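Local coordinates for protein HTH-type dhaKLM operon transcriptional activator DhaS (Lactococcus lactis, PDB 2IU5) that activates transcription of the dhaKLM operon together with DhaQ in response to dihydroxyacetone, binding as a homodimer to an inverted repeat at the promoter, at residues D24-Q27 with Q33-V36; K16-A21 with Y51-N56. The protein carries 1 engineered substitution. All coordinates share one frame; numbering follows the deposited sequence.

Contact 1: D24-Q27 with Q33-V36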
ATOM      1  N   ASP A  24      17.366   8.902  20.442  1.00 22.21           N
ATOM      2  CA  ASP A  24      18.815   8.994  20.315  1.00 21.82           C
ATOM      3  C   ASP A  24      19.516   7.637  20.481  1.00 21.46           C
ATOM      4  O   ASP A  24      20.380   7.277  19.668  1.00 21.58           O
ATOM      5  CB  ASP A  24      19.378  10.027  21.291  1.00 25.39           C
ATOM      6  CG  ASP A  24      19.026  11.473  20.901  1.00 29.54           C
ATOM      7  OD1 ASP A  24      18.473  11.699  19.796  1.00 33.00           O
ATOM      8  OD2 ASP A  24      19.305  12.387  21.712  1.00 33.62           O
ATOM      9  N   LEU A  25      19.156   6.881  21.514  1.00 19.12           N
ATOM     10  CA  LEU A  25      19.764   5.559  21.709  1.00 19.66           C
ATOM     11  C   LEU A  25      19.414   4.588  20.577  1.00 18.75           C
ATOM     12  O   LEU A  25      20.229   3.746  20.205  1.00 17.59           O
ATOM     13  CB  LEU A  25      19.343   5.011  23.070  1.00 19.93           C
ATOM     14  CG  LEU A  25      19.944   5.801  24.239  1.00 21.09           C
ATOM     15  CD1 LEU A  25      19.117   5.626  25.496  1.00 23.64           C
ATOM     16  CD2 LEU A  25      21.394   5.418  24.518  1.00 26.08           C
ATOM     17  N   MET A  26      18.202   4.707  20.026  1.00 18.92           N
ATOM     18  CA  MET A  26      17.773   3.816  18.921  1.00 18.75           C
ATOM     19  C   MET A  26      18.541   4.067  17.626  1.00 20.28           C
ATOM     20  O   MET A  26      18.520   3.260  16.709  1.00 20.62           O
ATOM     21  CB  MET A  26      16.266   3.967  18.654  1.00 19.45           C
ATOM     22  CG  MET A  26      15.380   3.363  19.721  1.00 21.35           C
ATOM     23  SD  MET A  26      15.261   1.577  19.500  1.00 23.52           S
ATOM     24  CE  MET A  26      13.980   1.421  18.238  1.00 23.17           C
ATOM     25  N   GLN A  27      19.235   5.194  17.533  1.00 19.28           N
ATOM     26  CA  GLN A  27      20.078   5.406  16.369  1.00 19.19           C
ATOM     27  C   GLN A  27      21.238   4.411  16.334  1.00 18.80           C
ATOM     28  O   GLN A  27      21.694   4.018  15.253  1.00 18.90           O
ATOM     29  CB  GLN A  27      20.576   6.857  16.363  1.00 21.14           C
ATOM     30  CG  GLN A  27      21.587   7.211  15.285  1.00 21.00           C
ATOM     31  CD  GLN A  27      20.951   7.326  13.922  1.00 24.21           C
ATOM     32  OE1 GLN A  27      19.768   7.642  13.802  1.00 27.46           O
ATOM     33  NE2 GLN A  27      21.728   7.070  12.886  1.00 22.13           N
ATOM     34  N   GLN A  33      18.373  -3.881  23.616  1.00 19.78           N
ATOM     35  CA  GLN A  33      19.558  -3.623  24.436  1.00 21.16           C
ATOM     36  C   GLN A  33      19.555  -2.224  25.037  1.00 21.44           C
ATOM     37  O   GLN A  33      20.553  -1.788  25.637  1.00 24.36           O
ATOM     38  CB  GLN A  33      20.843  -3.901  23.635  1.00 21.93           C
ATOM     39  CG  GLN A  33      20.986  -5.404  23.314  1.00 22.09           C
ATOM     40  CD  GLN A  33      22.084  -5.799  22.346  1.00 24.79           C
ATOM     41  OE1 GLN A  33      22.258  -5.187  21.285  1.00 29.19           O
ATOM     42  NE2 GLN A  33      22.836  -6.841  22.704  1.00 27.10           N
ATOM     43  N   ILE A  34      18.441  -1.508  24.880  1.00 19.22           N
ATOM     44  CA  ILE A  34      18.241  -0.232  25.544  1.00 20.22           C
ATOM     45  C   ILE A  34      17.372  -0.392  26.787  1.00 20.17           C
ATOM     46  O   ILE A  34      16.175  -0.638  26.672  1.00 20.67           O
ATOM     47  CB  ILE A  34      17.573   0.788  24.578  1.00 18.80           C
ATOM     48  CG1 ILE A  34      18.474   1.039  23.374  1.00 20.45           C
ATOM     49  CG2 ILE A  34      17.290   2.098  25.301  1.00 21.54           C
ATOM     50  CD1 ILE A  34      17.655   1.576  22.218  1.00 17.98           C
ATOM     51  N   SER A  35      17.960  -0.260  27.971  1.00 20.24           N
ATOM     52  CA  SER A  35      17.160  -0.425  29.192  1.00 20.07           C
ATOM     53  C   SER A  35      16.574   0.904  29.631  1.00 19.77           C
ATOM     54  O   SER A  35      16.992   1.962  29.169  1.00 18.77           O
ATOM     55  CB  SER A  35      18.058  -0.926  30.323  1.00 20.57           C
ATOM     56  OG  SER A  35      19.066   0.044  30.562  1.00 22.11           O
ATOM     57  N   VAL A  36      15.593   0.871  30.536  1.00 19.47           N
ATOM     58  CA  VAL A  36      15.122   2.099  31.159  1.00 19.92           C
ATOM     59  C   VAL A  36      16.263   2.862  31.831  1.00 20.39           C
ATOM     60  O   VAL A  36      16.351   4.088  31.752  1.00 19.87           O
ATOM     61  CB  VAL A  36      13.991   1.827  32.143  1.00 19.17           C
ATOM     62  CG1 VAL A  36      13.691   3.072  32.973  1.00 20.29           C
ATOM     63  CG2 VAL A  36      12.744   1.403  31.375  1.00 21.11           C
TER
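Ile34, in the loop that follows helix 13-28, packs its side chain against Leu25 and Met26 near the end of that helix. The two partners meet it differently. Met26 lies at about a right angle to it, and Leu25 crosses it at a slant. The ethyl arm of Ile34 does most of the touching. Its end, CD1, lies 3.6 Å from SD of Met26 and 3.8 Å from CG of the same residue. CD1 of Ile34 also lies 3.9 Å from CB of Leu25, at the root of that side chain. The second branch of Ile34 meets the far end of Leu25, with CG2 of Ile34 4.0 Å from CD1 of Leu25. The two arms of Ile34 thus divide the leucine between them. Met26 bends at both later torsions (chi2 -80°, chi3 -83°), and the first of these bends turns the sulfur toward the ethyl arm of Ile34. No hydrogen bond joins the segments; the side chains meet through apolar packing. Ile34 and Met26 are buried, while Leu25 is partly exposed. Next to Ile34 in sequence, Ser35 is the N-cap of the following helix, with its OG bonded to the backbone N of Asp38. The carbonyl O of Ile34 accepts a bond from NE2 of Gln57. The contact closes the turn between helix 13-28 and helix 36-43, the first two helices of the TetR-type DNA-binding domain. Leu25 and Ile34 both pack on Ile39 of helix 36-43, whereas Met26 also touches Phe99 and Ile103 of helix 97-106.

Contact 2: K16-A21 with Y51-N56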
ATOM      1  N   LYS A  16       8.742  14.328  26.728  1.00 20.03           N
ATOM      2  CA  LYS A  16       9.452  14.651  25.497  1.00 20.86           C
ATOM      3  C   LYS A  16      10.952  14.444  25.652  1.00 19.89           C
ATOM      4  O   LYS A  16      11.615  13.998  24.708  1.00 22.15           O
ATOM      5  CB  LYS A  16       9.105  16.069  25.010  1.00 21.73           C
ATOM      6  CG  LYS A  16       7.739  16.098  24.372  1.00 22.26           C
ATOM      7  CD  LYS A  16       7.371  17.480  23.844  1.00 27.67           C
ATOM      8  CE  LYS A  16       6.829  17.296  22.427  1.00 30.11           C
ATOM      9  NZ  LYS A  16       6.781  18.529  21.585  1.00 35.05           N
ATOM     10  N   ILE A  17      11.478  14.766  26.831  1.00 18.71           N
ATOM     11  CA  ILE A  17      12.900  14.564  27.117  1.00 19.73           C
ATOM     12  C   ILE A  17      13.241  13.074  27.118  1.00 19.91           C
ATOM     13  O   ILE A  17      14.244  12.643  26.527  1.00 20.24           O
ATOM     14  CB  ILE A  17      13.279  15.249  28.436  1.00 19.42           C
ATOM     15  CG1 ILE A  17      13.132  16.765  28.323  1.00 21.36           C
ATOM     16  CG2 ILE A  17      14.699  14.869  28.866  1.00 21.46           C
ATOM     17  CD1 ILE A  17      13.264  17.428  29.667  1.00 23.83           C
ATOM     18  N   ILE A  18      12.393  12.288  27.780  1.00 17.80           N
ATOM     19  CA  ILE A  18      12.605  10.840  27.841  1.00 18.78           C
ATOM     20  C   ILE A  18      12.522  10.251  26.428  1.00 19.66           C
ATOM     21  O   ILE A  18      13.365   9.460  26.024  1.00 19.13           O
ATOM     22  CB  ILE A  18      11.561  10.199  28.766  1.00 18.88           C
ATOM     23  CG1 ILE A  18      11.807  10.631  30.214  1.00 18.53           C
ATOM     24  CG2 ILE A  18      11.637   8.690  28.668  1.00 21.57           C
ATOM     25  CD1 ILE A  18      10.623  10.268  31.116  1.00 19.99           C
ATOM     26  N   ALA A  19      11.508  10.635  25.662  1.00 20.17           N
ATOM     27  CA  ALA A  19      11.379  10.146  24.288  1.00 20.77           C
ATOM     28  C   ALA A  19      12.572  10.498  23.391  1.00 20.71           C
ATOM     29  O   ALA A  19      13.058   9.671  22.587  1.00 21.35           O
ATOM     30  CB  ALA A  19      10.096  10.709  23.659  1.00 22.91           C
ATOM     31  N   LYS A  20      13.047  11.727  23.511  1.00 20.41           N
ATOM     32  CA  LYS A  20      14.221  12.148  22.742  1.00 21.51           C
ATOM     33  C   LYS A  20      15.436  11.285  23.073  1.00 21.51           C
ATOM     34  O   LYS A  20      16.172  10.857  22.178  1.00 21.99           O
ATOM     35  CB  LYS A  20      14.527  13.630  22.958  1.00 24.86           C
ATOM     36  CG  LYS A  20      15.630  14.168  22.066  1.00 29.30           C
ATOM     37  CD  LYS A  20      15.318  13.848  20.602  1.00 34.66           C
ATOM     38  CE  LYS A  20      16.183  14.659  19.622  1.00 38.88           C
ATOM     39  NZ  LYS A  20      17.570  14.110  19.571  1.00 41.17           N
ATOM     40  N   ALA A  21      15.631  11.045  24.365  1.00 20.01           N
ATOM     41  CA  ALA A  21      16.697  10.147  24.801  1.00 19.33           C
ATOM     42  C   ALA A  21      16.596   8.763  24.160  1.00 19.41           C
ATOM     43  O   ALA A  21      17.586   8.224  23.642  1.00 20.00           O
ATOM     44  CB  ALA A  21      16.701  10.051  26.312  1.00 20.20           C
ATOM     45  N   TYR A  51       8.889   6.166  35.704  1.00 19.84           N
ATOM     46  CA  TYR A  51       7.664   5.442  36.071  1.00 19.96           C
ATOM     47  C   TYR A  51       6.486   6.319  36.474  1.00 21.49           C
ATOM     48  O   TYR A  51       5.360   5.844  36.724  1.00 22.25           O
ATOM     49  CB  TYR A  51       8.047   4.427  37.164  1.00 19.80           C
ATOM     50  CG  TYR A  51       9.012   3.454  36.547  1.00 19.17           C
ATOM     51  CD1 TYR A  51       8.554   2.434  35.713  1.00 21.06           C
ATOM     52  CD2 TYR A  51      10.374   3.554  36.786  1.00 19.13           C
ATOM     53  CE1 TYR A  51       9.448   1.536  35.132  1.00 19.40           C
ATOM     54  CE2 TYR A  51      11.270   2.658  36.209  1.00 18.39           C
ATOM     55  CZ  TYR A  51      10.792   1.656  35.389  1.00 20.85           C
ATOM     56  OH  TYR A  51      11.665   0.759  34.811  1.00 21.38           O
ATOM     57  N   ASN A  52       6.728   7.622  36.538  1.00 20.03           N
ATOM     58  CA  ASN A  52       5.608   8.540  36.664  1.00 21.73           C
ATOM     59  C   ASN A  52       4.869   8.594  35.338  1.00 21.02           C
ATOM     60  O   ASN A  52       3.749   9.097  35.294  1.00 21.35           O
ATOM     61  CB  ASN A  52       6.113   9.926  37.035  1.00 21.75           C
ATOM     62  CG  ASN A  52       6.446  10.041  38.511  1.00 25.44           C
ATOM     63  OD1 ASN A  52       7.414  10.694  38.889  1.00 33.22           O
ATOM     64  ND2 ASN A  52       5.643   9.403  39.349  1.00 29.12           N
ATOM     65  N   TYR A  53       5.485   8.079  34.274  1.00 20.33           N
ATOM     66  CA  TYR A  53       4.976   8.292  32.919  1.00 21.66           C
ATOM     67  C   TYR A  53       4.794   7.021  32.089  1.00 21.13           C
ATOM     68  O   TYR A  53       3.838   6.922  31.326  1.00 21.24           O
ATOM     69  CB  TYR A  53       5.871   9.262  32.157  1.00 20.34           C
ATOM     70  CG  TYR A  53       6.055  10.572  32.880  1.00 22.38           C
ATOM     71  CD1 TYR A  53       5.028  11.508  32.929  1.00 23.99           C
ATOM     72  CD2 TYR A  53       7.253  10.871  33.520  1.00 23.91           C
ATOM     73  CE1 TYR A  53       5.201  12.716  33.600  1.00 24.57           C
ATOM     74  CE2 TYR A  53       7.433  12.074  34.192  1.00 24.01           C
ATOM     75  CZ  TYR A  53       6.413  12.978  34.224  1.00 24.80           C
ATOM     76  OH  TYR A  53       6.610  14.170  34.898  1.00 28.20           O
ATOM     77  N   PHE A  54       5.697   6.054  32.228  1.00 20.52           N
ATOM     78  CA  PHE A  54       5.667   4.863  31.381  1.00 21.06           C
ATOM     79  C   PHE A  54       6.024   3.645  32.193  1.00 20.43           C
ATOM     80  O   PHE A  54       6.836   3.751  33.099  1.00 22.34           O
ATOM     81  CB  PHE A  54       6.686   4.977  30.260  1.00 20.25           C
ATOM     82  CG  PHE A  54       6.531   6.225  29.444  1.00 20.83           C
ATOM     83  CD1 PHE A  54       5.460   6.355  28.570  1.00 21.71           C
ATOM     84  CD2 PHE A  54       7.451   7.253  29.555  1.00 21.17           C
ATOM     85  CE1 PHE A  54       5.314   7.513  27.814  1.00 21.35           C
ATOM     86  CE2 PHE A  54       7.305   8.411  28.797  1.00 20.48           C
ATOM     87  CZ  PHE A  54       6.230   8.527  27.930  1.00 20.52           C
ATOM     88  N   GLN A  55       5.423   2.503  31.860  1.00 20.58           N
ATOM     89  CA  GLN A  55       5.702   1.267  32.581  1.00 20.08           C
ATOM     90  C   GLN A  55       6.967   0.582  32.055  1.00 20.75           C
ATOM     91  O   GLN A  55       7.648  -0.146  32.782  1.00 19.32           O
ATOM     92  CB  GLN A  55       4.515   0.308  32.459  1.00 20.23           C
ATOM     93  CG  GLN A  55       4.650  -0.929  33.316  1.00 22.97           C
ATOM     94  CD  GLN A  55       3.424  -1.808  33.237  1.00 25.46           C
ATOM     95  OE1 GLN A  55       2.283  -1.346  33.394  1.00 25.96           O
ATOM     96  NE2 GLN A  55       3.647  -3.092  32.992  1.00 22.83           N
ATOM     97  N   ASN A  56       7.266   0.821  30.781  1.00 17.84           N
ATOM     98  CA  ASN A  56       8.330   0.125  30.096  1.00 19.96           C
ATOM     99  C   ASN A  56       8.550   0.739  28.721  1.00 19.54           C
ATOM    100  O   ASN A  56       7.864   1.695  28.341  1.00 18.99           O
ATOM    101  CB  ASN A  56       8.030  -1.368  30.008  1.00 18.16           C
ATOM    102  CG  ASN A  56       6.710  -1.657  29.286  1.00 16.81           C
ATOM    103  OD1 ASN A  56       6.485  -1.100  28.220  1.00 17.87           O
ATOM    104  ND2 ASN A  56       5.867  -2.506  29.848  1.00 17.71           N
TER
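Ile18 meets two consecutive aromatic residues, Tyr53 and Phe54, with a different branch for each. Its ethyl end goes to the tyrosine, with CD1 of Ile18 4.2 Å from CD2 of Tyr53. Its methyl branch goes to the phenylalanine, with CG2 of Ile18 4.3 Å from CE2 of Phe54. Both methyls approach their rings obliquely. CG1 of Ile18 lies anti to the carbonyl carbon and CG2 anti to the backbone N (chi1 -68°), which spreads the branches toward the two rings. Neighbours within the loop also pack on the rings. CB of Asn52 lies over one face of the Tyr53 ring, and CB of Tyr53 over one face of the Phe54 ring, toward the rim in each case. Further out, Phe54 makes an edge-to-face contact with Trp63 of helix 57-73. Asn56 caps the start of that helix through OD1, bonded to N of Glu59. Ile18 itself also rests on Ile39 and Met40 of helix 36-43. Cohesion here is hydrophobic and fairly light, with 108 Å² buried. It joins helix 13-28 to the end of the predicted helix-turn-helix motif through van der Waals and hydrophobic contact, with no polar bond between the segments.

How the contacts relate
Both contacts lie in the TetR-type DNA-binding domain, with centres about 12 Å apart, and both use helix 13-28. Contact 2 takes an earlier part of that helix and contact 1 its later part. The chain runs through both segments of contact 1 between the two segments of contact 2. They touch through Val36 and Tyr51, where CG1 of Val36 lies 3.6 Å from OH of Tyr51. Helix 36-43 starts at the end of segment 33-36 and precedes segment 51-56, and its Ile39 packs on Leu25, Ile34 and Ile18. Helix 13-28 thus packs just before the predicted helix-turn-helix motif, at Ile34, and against its last residues, Tyr53 and Phe54, consistent with a compact DNA-binding unit.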